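Local coordinates for protein nicotinate phosphoribosyltransferase (Vibrio cholerae, PDB 4HL7) that probably catalyses the ATP-dependent synthesis of nicotinate ribonucleotide from nicotinate and 5-phospho-D-ribose 1-diphosphate, a step in NAD biosynthesis, at residues I24-A29 with E253-A258; S247-L252 with D279-L284; G261-A266 with A287-R292. All coordinates share one frame; numbering follows the deposited sequence.

Contact 1 of 3, residues I24-A29 with E253-A258; sequences INMMQA and ERWLTA
Trp-255 reaches from helix 247-258 onto the backbone of helix 21-33, and Ala-258 packs on Ala-29 beside it. This is a helix-helix crossing at nearly a right angle. The axes of the short segments 24-29 and 253-258 lie at 91° and come within 10.1 Å of each other. The crossing joins the N-terminal NAPRTase domain to the TIM-barrel part of the enzyme. CG of Trp-255 is anti to the backbone N (chi1 -173°), and the far end of the six-membered ring does the touching. CZ3 of Trp-255 lies 4.0 Å from CA of Met-26, which sits at the ring edge, near its plane. The CG of Met-26, a selenomethionine, meets the same CZ3. CH2 of Trp-255 approaches C of Asn-25 obliquely, at 4.2 Å. Two partners outside the segments help to place the indole: NE1 bonds to Leu-263 O, and Trp-234 meets the ring edge-to-face.

The amide of Gln-28 is held mainly by the loop at His-84 and Lys-86. Its NE2 also gives a weak bond to Ala-258 O, 3.4 Å long and bent at 141°. Lys-86 NZ shares that carbonyl. The two small alanines let the backbones come close here, with CA of Ala-29 5.2 Å from CA of Ala-258. Their methyls face each other, CB of Ala-29 lying 3.6 Å from CB of Ala-258.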
loop_
_atom_site.group_PDB
_atom_site.type_symbol
_atom_site.label_atom_id
_atom_site.label_comp_id
_atom_site.label_asym_id
_atom_site.label_seq_id
_atom_site.Cartn_x
_atom_site.Cartn_y
_atom_site.Cartn_z
ATOM N N ILE A 24 0.422 -2.391 -10.744
ATOM C CA ILE A 24 0.406 -2.479 -12.210
ATOM C C ILE A 24 0.781 -1.138 -12.826
ATOM O O ILE A 24 1.526 -1.057 -13.837
ATOM C CB ILE A 24 -0.980 -2.981 -12.738
ATOM C CG1 ILE A 24 -1.056 -4.516 -12.525
ATOM C CG2 ILE A 24 -1.151 -2.689 -14.256
ATOM C CD1 ILE A 24 -2.372 -5.155 -13.023
ATOM N N ASN A 25 0.246 -0.064 -12.249
ATOM C CA ASN A 25 0.565 1.218 -12.796
ATOM C C ASN A 25 2.072 1.520 -12.717
ATOM O O ASN A 25 2.684 1.921 -13.730
ATOM C CB ASN A 25 -0.281 2.293 -12.113
ATOM C CG ASN A 25 -1.754 2.064 -12.301
ATOM O OD1 ASN A 25 -2.198 1.227 -13.143
ATOM N ND2 ASN A 25 -2.565 2.779 -11.477
HETATM N N MSE A 26 2.689 1.282 -11.550
HETATM C CA MSE A 26 4.099 1.491 -11.383
HETATM C C MSE A 26 4.850 0.503 -12.257
HETATM O O MSE A 26 5.895 0.840 -12.801
HETATM C CB MSE A 26 4.444 1.315 -9.898
HETATM C CG MSE A 26 5.787 1.843 -9.572
HETATM SE SE MSE A 26 5.771 1.847 -7.575
HETATM C CE MSE A 26 4.386 2.393 -6.910
HETATM N N MSE A 27 4.300 -0.687 -12.479
HETATM C CA MSE A 27 4.988 -1.607 -13.418
HETATM C C MSE A 27 5.119 -1.005 -14.803
HETATM O O MSE A 27 6.130 -1.209 -15.507
HETATM C CB MSE A 27 4.181 -2.918 -13.477
HETATM C CG MSE A 27 4.959 -3.964 -14.316
HETATM SE SE MSE A 27 3.800 -5.570 -14.333
HETATM C CE MSE A 27 4.756 -6.820 -15.500
ATOM N N GLN A 28 4.097 -0.285 -15.255
ATOM C CA GLN A 28 4.244 0.447 -16.526
ATOM C C GLN A 28 5.366 1.440 -16.505
ATOM O O GLN A 28 6.138 1.553 -17.512
ATOM C CB GLN A 28 2.951 1.122 -17.032
ATOM C CG GLN A 28 3.308 2.129 -18.156
ATOM C CD GLN A 28 2.134 2.564 -18.935
ATOM O OE1 GLN A 28 1.430 1.735 -19.532
ATOM N NE2 GLN A 28 1.862 3.862 -18.917
ATOM N N ALA A 29 5.504 2.203 -15.413
ATOM C CA ALA A 29 6.540 3.243 -15.396
ATOM C C ALA A 29 7.926 2.612 -15.366
ATOM O O ALA A 29 8.879 3.059 -16.013
ATOM C CB ALA A 29 6.370 4.181 -14.183
ATOM N N GLU A 253 9.121 13.861 -11.017
ATOM C CA GLU A 253 9.091 14.230 -12.408
ATOM C C GLU A 253 8.806 13.040 -13.308
ATOM O O GLU A 253 8.050 13.144 -14.269
ATOM C CB GLU A 253 10.454 14.891 -12.770
ATOM C CG GLU A 253 10.591 16.215 -12.011
ATOM C CD GLU A 253 11.953 16.826 -12.235
ATOM O OE1 GLU A 253 12.887 16.062 -12.444
ATOM O OE2 GLU A 253 12.068 18.052 -12.186
ATOM N N ARG A 254 9.431 11.908 -13.028
ATOM C CA ARG A 254 9.352 10.774 -13.942
ATOM C C ARG A 254 7.991 10.089 -13.867
ATOM O O ARG A 254 7.582 9.458 -14.818
ATOM C CB ARG A 254 10.443 9.769 -13.636
ATOM C CG ARG A 254 11.774 10.314 -14.164
ATOM C CD ARG A 254 12.697 9.235 -14.668
ATOM N NE ARG A 254 13.362 9.672 -15.909
ATOM C CZ ARG A 254 14.176 8.908 -16.620
ATOM N NH1 ARG A 254 14.463 7.683 -16.189
ATOM N NH2 ARG A 254 14.738 9.379 -17.743
ATOM N N TRP A 255 7.281 10.207 -12.746
ATOM C CA TRP A 255 5.905 9.682 -12.728
ATOM C C TRP A 255 5.068 10.388 -13.800
ATOM O O TRP A 255 4.282 9.787 -14.512
ATOM C CB TRP A 255 5.253 9.879 -11.340
ATOM C CG TRP A 255 3.903 9.213 -11.242
ATOM C CD1 TRP A 255 2.624 9.771 -11.381
ATOM C CD2 TRP A 255 3.678 7.782 -11.109
ATOM N NE1 TRP A 255 1.641 8.759 -11.280
ATOM C CE2 TRP A 255 2.237 7.569 -11.064
ATOM C CE3 TRP A 255 4.518 6.688 -10.982
ATOM C CZ2 TRP A 255 1.681 6.293 -10.929
ATOM C CZ3 TRP A 255 3.935 5.417 -10.815
ATOM C CH2 TRP A 255 2.559 5.245 -10.779
ATOM N N LEU A 256 5.224 11.710 -13.881
ATOM C CA LEU A 256 4.498 12.529 -14.861
ATOM C C LEU A 256 4.881 12.204 -16.327
ATOM O O LEU A 256 4.050 12.269 -17.206
ATOM C CB LEU A 256 4.767 14.000 -14.592
ATOM C CG LEU A 256 4.236 14.455 -13.197
ATOM C CD1 LEU A 256 4.577 15.951 -12.988
ATOM C CD2 LEU A 256 2.742 14.154 -12.853
ATOM N N THR A 257 6.125 11.811 -16.571
ATOM C CA THR A 257 6.556 11.523 -17.974
ATOM C C THR A 257 6.342 10.059 -18.359
ATOM O O THR A 257 6.561 9.687 -19.517
ATOM C CB THR A 257 7.987 11.959 -18.229
ATOM O OG1 THR A 257 8.830 11.420 -17.249
ATOM C CG2 THR A 257 8.085 13.504 -18.145
ATOM N N ALA A 258 5.934 9.251 -17.377
ATOM C CA ALA A 258 5.592 7.823 -17.601
ATOM C C ALA A 258 4.204 7.642 -18.206
ATOM O O ALA A 258 3.936 6.615 -18.794
ATOM C CB ALA A 258 5.692 7.079 -16.285
#

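Contact 2 of 3, residues S247-L252 with D279-L284; sequences SQQVAL and DFNRHL
The carboxylate of Asp-279 lies against Gln-248 and Gln-249 in the first turn of helix 247-258. NE2 of Gln-248 donates to OD2 of Asp-279 over 2.9 Å. The bond is almost straight, at 176°. It stays in the amide plane of Gln-248 but reaches OD2 on its anti side, somewhat out of the carboxylate plane. The amide of Gln-248 and the carboxylate of Asp-279 are nearly perpendicular, their planes 86° apart. The same OD2 accepts a second hydrogen bond, from a water whose O lies 2.6 Å from it. That water accepts from the backbone N of Gln-249 at 2.9 Å. It thus links the carboxylate to an N-H of the opening turn, where no earlier helical carbonyl is available. A negative charge at this helix start is probably favourable. OD1 has a second partner, Arg-245 NH1, in a long and weak ion pair. The aliphatic part of Gln-249 rests on the acid, its CB 4.0 Å from CG of Asp-279.

Further along, the contact turns apolar. CD1 of Leu-284 packs 4.1 Å from CB of Leu-252. CD1 of Leu-252 also meets the ring of Phe-280 obliquely, 4.2 Å from its CD1.

Between these two regions the chain turns sharply. Phe-280 is the centre of an inverse gamma turn, and Asn-281 is the N-cap of helix 282-287. CG of Asn-281 sits between its backbone N and carbonyl carbon (chi1 59°). Its OD1 accepts from N of Leu-284 at 3.1 Å. Helices 273-279 and 282-287 form the crossover connection between the adjacent parallel strands 265-267 and 290-293. Their break packs on the preceding helix 247-258, as in a beta-alpha barrel.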
loop_
_atom_site.group_PDB
_atom_site.type_symbol
_atom_site.label_atom_id
_atom_site.label_comp_id
_atom_site.label_asym_id
_atom_site.label_seq_id
_atom_site.Cartn_x
_atom_site.Cartn_y
_atom_site.Cartn_z
ATOM N N SER A 247 16.890 12.179 -5.722
ATOM C CA SER A 247 16.050 10.985 -5.861
ATOM C C SER A 247 14.526 11.261 -5.824
ATOM O O SER A 247 13.775 10.784 -6.676
ATOM C CB SER A 247 16.428 9.971 -4.789
ATOM O OG SER A 247 16.191 10.472 -3.484
ATOM N N GLN A 248 14.082 12.066 -4.846
ATOM C CA GLN A 248 12.700 12.278 -4.666
ATOM C C GLN A 248 12.163 13.209 -5.792
ATOM O O GLN A 248 11.102 12.976 -6.386
ATOM C CB GLN A 248 12.456 12.880 -3.298
ATOM C CG GLN A 248 10.995 13.227 -3.073
ATOM C CD GLN A 248 10.736 13.578 -1.625
ATOM O OE1 GLN A 248 9.962 12.896 -0.944
ATOM N NE2 GLN A 248 11.401 14.601 -1.142
ATOM N N GLN A 249 12.932 14.233 -6.123
ATOM C CA GLN A 249 12.528 15.108 -7.196
ATOM C C GLN A 249 12.444 14.434 -8.544
ATOM O O GLN A 249 11.446 14.633 -9.268
ATOM C CB GLN A 249 13.434 16.349 -7.284
ATOM C CG GLN A 249 12.619 17.420 -8.005
ATOM C CD GLN A 249 13.212 18.768 -7.864
ATOM O OE1 GLN A 249 12.691 19.626 -7.168
ATOM N NE2 GLN A 249 14.316 18.960 -8.518
ATOM N N VAL A 250 13.442 13.633 -8.877
ATOM C CA VAL A 250 13.417 12.902 -10.160
ATOM C C VAL A 250 12.247 11.916 -10.193
ATOM O O VAL A 250 11.561 11.771 -11.214
ATOM C CB VAL A 250 14.751 12.186 -10.456
ATOM C CG1 VAL A 250 14.560 11.188 -11.597
ATOM C CG2 VAL A 250 15.871 13.243 -10.710
ATOM N N ALA A 251 11.997 11.242 -9.056
ATOM C CA ALA A 251 10.894 10.273 -9.014
ATOM C C ALA A 251 9.572 11.023 -9.237
ATOM O O ALA A 251 8.677 10.548 -9.980
ATOM C CB ALA A 251 10.880 9.549 -7.670
ATOM N N LEU A 252 9.424 12.220 -8.605
ATOM C CA LEU A 252 8.188 13.017 -8.908
ATOM C C LEU A 252 8.049 13.378 -10.406
ATOM O O LEU A 252 6.964 13.227 -10.991
ATOM C CB LEU A 252 8.090 14.306 -8.046
ATOM C CG LEU A 252 7.970 14.118 -6.499
ATOM C CD1 LEU A 252 8.337 15.398 -5.807
ATOM C CD2 LEU A 252 6.497 13.735 -6.216
ATOM N N ASP A 279 11.255 19.783 -2.422
ATOM C CA ASP A 279 11.267 19.240 -3.794
ATOM C C ASP A 279 10.012 19.568 -4.595
ATOM O O ASP A 279 10.039 19.592 -5.832
ATOM C CB ASP A 279 11.474 17.681 -3.755
ATOM C CG ASP A 279 12.922 17.288 -3.410
ATOM O OD1 ASP A 279 13.885 18.092 -3.603
ATOM O OD2 ASP A 279 13.103 16.180 -2.917
ATOM N N PHE A 280 8.922 19.818 -3.895
ATOM C CA PHE A 280 7.576 19.856 -4.518
ATOM C C PHE A 280 7.338 21.275 -5.017
ATOM O O PHE A 280 6.589 22.039 -4.401
ATOM C CB PHE A 280 6.537 19.415 -3.482
ATOM C CG PHE A 280 5.188 18.942 -4.067
ATOM C CD1 PHE A 280 5.113 18.025 -5.127
ATOM C CD2 PHE A 280 4.000 19.387 -3.486
ATOM C CE1 PHE A 280 3.878 17.617 -5.621
ATOM C CE2 PHE A 280 2.761 19.001 -3.986
ATOM C CZ PHE A 280 2.698 18.070 -5.038
ATOM N N ASN A 281 8.047 21.649 -6.120
ATOM C CA ASN A 281 7.988 23.012 -6.603
ATOM C C ASN A 281 6.648 23.342 -7.313
ATOM O O ASN A 281 5.719 22.534 -7.411
ATOM C CB ASN A 281 9.181 23.289 -7.514
ATOM C CG ASN A 281 9.226 22.367 -8.692
ATOM O OD1 ASN A 281 8.235 22.149 -9.337
ATOM N ND2 ASN A 281 10.421 21.832 -8.990
ATOM N N ARG A 282 6.542 24.568 -7.790
ATOM C CA ARG A 282 5.262 25.048 -8.238
ATOM C C ARG A 282 4.779 24.210 -9.443
ATOM O O ARG A 282 3.581 23.841 -9.528
ATOM C CB ARG A 282 5.361 26.569 -8.595
ATOM C CG ARG A 282 3.984 27.180 -8.866
ATOM C CD ARG A 282 3.971 28.720 -9.008
ATOM N NE ARG A 282 4.398 29.017 -10.344
ATOM C CZ ARG A 282 3.558 28.977 -11.389
ATOM N NH1 ARG A 282 4.023 29.211 -12.616
ATOM N NH2 ARG A 282 2.267 28.667 -11.172
ATOM N N HIS A 283 5.713 23.840 -10.325
ATOM C CA HIS A 283 5.326 23.071 -11.519
ATOM C C HIS A 283 4.835 21.677 -11.116
ATOM O O HIS A 283 3.766 21.255 -11.570
ATOM C CB HIS A 283 6.424 23.101 -12.576
ATOM C CG HIS A 283 6.727 24.525 -13.133
ATOM N ND1 HIS A 283 7.978 24.920 -13.469
ATOM C CD2 HIS A 283 5.921 25.645 -13.275
ATOM C CE1 HIS A 283 7.944 26.175 -13.930
ATOM N NE2 HIS A 283 6.683 26.638 -13.792
ATOM N N LEU A 284 5.483 21.046 -10.130
ATOM C CA LEU A 284 5.092 19.718 -9.675
ATOM C C LEU A 284 3.809 19.791 -8.885
ATOM O O LEU A 284 2.939 18.932 -9.005
ATOM C CB LEU A 284 6.195 19.083 -8.825
ATOM C CG LEU A 284 7.384 18.626 -9.700
ATOM C CD1 LEU A 284 8.574 18.259 -8.818
ATOM C CD2 LEU A 284 7.038 17.514 -10.686
HETATM O O HOH W 1 15.023 14.823 -4.138
#

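Contact 3 of 3, residues G261-A266 with A287-R292; sequences GMLAIA and AYDGVR
The methyl of Ala-264 sits over one face of the Tyr-288 ring, where two neighbouring strands of the parallel sheet of the beta-alpha barrel begin. This is a CH-pi contact, with CB of Ala-264 4.0 Å from the centroid of the Tyr-288 ring and 29° off its normal. Ala-266 CB meets the same ring obliquely, 3.9 Å from Tyr-288 CE1. The ring is tied at its far end, where OH bonds to Leu-252 O.

Asp-289 grips Ala-264 twice. Its OD2 uses the anti lone pair to accept from Ala-264 N at 2.9 Å. Its own backbone N donates to Ala-264 O at 2.8 Å. Ala-264 O also accepts a weak bond from Gly-290 N. Regular parallel pairing follows, Ile-265 with Gly-290 and Ala-266 with Val-291. Ala-266 N donates to Gly-290 O, and Ala-266 O accepts from Arg-292 N. The guanidinium of Arg-292 leads away, to Thr-229.

Ile-265 points to the other face from Ala-266 and spreads its branches over the partner strand. Its CG2, anti to the backbone N, lies 3.5 Å from C of Val-291. CD1 of Ile-265 lies 3.5 Å from CA of Gly-290, on the side that carries no CB.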
loop_
_atom_site.group_PDB
_atom_site.type_symbol
_atom_site.label_atom_id
_atom_site.label_comp_id
_atom_site.label_asym_id
_atom_site.label_seq_id
_atom_site.Cartn_x
_atom_site.Cartn_y
_atom_site.Cartn_z
ATOM N N GLY A 261 -1.731 11.112 -18.393
ATOM C CA GLY A 261 -2.651 11.723 -17.447
ATOM C C GLY A 261 -3.022 10.839 -16.269
ATOM O O GLY A 261 -4.058 11.072 -15.666
HETATM N N MSE A 262 -2.181 9.828 -15.955
HETATM C CA MSE A 262 -2.426 8.946 -14.787
HETATM C C MSE A 262 -2.638 9.786 -13.539
HETATM O O MSE A 262 -1.894 10.748 -13.289
HETATM C CB MSE A 262 -1.249 7.969 -14.616
HETATM C CG MSE A 262 -1.191 7.061 -13.356
HETATM SE SE MSE A 262 -2.731 5.838 -13.566
HETATM C CE MSE A 262 -2.139 4.598 -15.061
ATOM N N LEU A 263 -3.623 9.395 -12.722
ATOM C CA LEU A 263 -3.715 9.970 -11.339
ATOM C C LEU A 263 -2.329 10.076 -10.671
ATOM O O LEU A 263 -1.508 9.140 -10.685
ATOM C CB LEU A 263 -4.693 9.183 -10.493
ATOM C CG LEU A 263 -4.955 9.661 -9.040
ATOM C CD1 LEU A 263 -5.778 10.950 -9.103
ATOM C CD2 LEU A 263 -5.695 8.562 -8.297
ATOM N N ALA A 264 -2.056 11.246 -10.112
ATOM C CA ALA A 264 -0.783 11.518 -9.521
ATOM C C ALA A 264 -0.983 11.996 -8.111
ATOM O O ALA A 264 -1.302 13.198 -7.877
ATOM C CB ALA A 264 -0.040 12.548 -10.329
ATOM N N ILE A 265 -0.900 11.065 -7.179
ATOM C CA ILE A 265 -0.979 11.421 -5.752
ATOM C C ILE A 265 0.323 10.982 -5.109
ATOM O O ILE A 265 0.577 9.789 -5.030
ATOM C CB ILE A 265 -2.167 10.697 -5.040
ATOM C CG1 ILE A 265 -3.524 11.134 -5.628
ATOM C CG2 ILE A 265 -2.146 10.969 -3.509
ATOM C CD1 ILE A 265 -3.873 12.611 -5.386
ATOM N N ALA A 266 1.133 11.930 -4.609
ATOM C CA ALA A 266 2.485 11.582 -4.009
ATOM C C ALA A 266 2.429 11.347 -2.519
ATOM O O ALA A 266 1.839 12.142 -1.789
ATOM C CB ALA A 266 3.499 12.708 -4.295
ATOM N N ALA A 287 0.936 20.147 -11.262
ATOM C CA ALA A 287 0.663 18.970 -12.075
ATOM C C ALA A 287 0.073 17.818 -11.235
ATOM O O ALA A 287 -0.797 17.099 -11.705
ATOM C CB ALA A 287 1.959 18.501 -12.739
ATOM N N TYR A 288 0.556 17.645 -10.004
ATOM C CA TYR A 288 0.038 16.564 -9.157
ATOM C C TYR A 288 -1.403 16.841 -8.681
ATOM O O TYR A 288 -1.759 17.964 -8.394
ATOM C CB TYR A 288 0.980 16.348 -7.957
ATOM C CG TYR A 288 2.041 15.344 -8.291
ATOM C CD1 TYR A 288 1.951 14.043 -7.811
ATOM C CD2 TYR A 288 3.137 15.713 -9.086
ATOM C CE1 TYR A 288 2.919 13.095 -8.129
ATOM C CE2 TYR A 288 4.109 14.757 -9.445
ATOM C CZ TYR A 288 3.951 13.452 -8.984
ATOM O OH TYR A 288 4.879 12.489 -9.321
ATOM N N ASP A 289 -2.217 15.794 -8.600
ATOM C CA ASP A 289 -3.573 15.901 -8.174
ATOM C C ASP A 289 -3.655 16.056 -6.672
ATOM O O ASP A 289 -4.688 16.499 -6.137
ATOM C CB ASP A 289 -4.332 14.658 -8.627
ATOM C CG ASP A 289 -4.301 14.510 -10.161
ATOM O OD1 ASP A 289 -4.770 15.443 -10.831
ATOM O OD2 ASP A 289 -3.644 13.558 -10.676
ATOM N N GLY A 290 -2.583 15.695 -5.979
ATOM C CA GLY A 290 -2.619 15.818 -4.531
ATOM C C GLY A 290 -1.540 14.965 -3.884
ATOM O O GLY A 290 -0.580 14.473 -4.566
ATOM N N VAL A 291 -1.699 14.749 -2.588
ATOM C CA VAL A 291 -0.666 14.083 -1.796
ATOM C C VAL A 291 -1.331 13.112 -0.800
ATOM O O VAL A 291 -2.527 13.272 -0.446
ATOM C CB VAL A 291 0.202 15.104 -1.001
ATOM C CG1 VAL A 291 1.147 15.834 -1.956
ATOM C CG2 VAL A 291 -0.689 16.139 -0.223
ATOM N N ARG A 292 -0.533 12.188 -0.281
ATOM C CA ARG A 292 -1.050 11.162 0.649
ATOM C C ARG A 292 -0.350 11.299 1.993
ATOM O O ARG A 292 0.886 11.432 2.046
ATOM C CB ARG A 292 -0.805 9.752 0.061
ATOM C CG ARG A 292 -1.339 8.610 0.961
ATOM C CD ARG A 292 -1.153 7.224 0.283
ATOM N NE ARG A 292 -0.019 6.599 0.946
ATOM C CZ ARG A 292 1.063 6.077 0.365
ATOM N NH1 ARG A 292 2.059 5.642 1.141
ATOM N NH2 ARG A 292 1.146 5.915 -0.954
#

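Overall arrangement
All three contacts lie on the same side of the chain's centre. Contact 1 is buried throughout. Contacts 2 and 3 each include partly exposed residues, and contact 2 lies farthest from the centre. Contacts 1 and 2 use successive parts of helix 247-258, one facing the N-terminal helix 21-33 and the other the helices after strand 265-267. Contact 3 lies in the sheet beneath that helix. Its chemistry is chiefly backbone ladder bonding, whereas contact 1 is mostly apolar and contact 2 has a hydrogen-bonded buried carboxylate at one end and leucine packing at the other. They also touch one another: Leu-256 packs on Leu-284 and Ala-287, and Leu-252 CD2 lies 3.7 Å from Ala-266 CB.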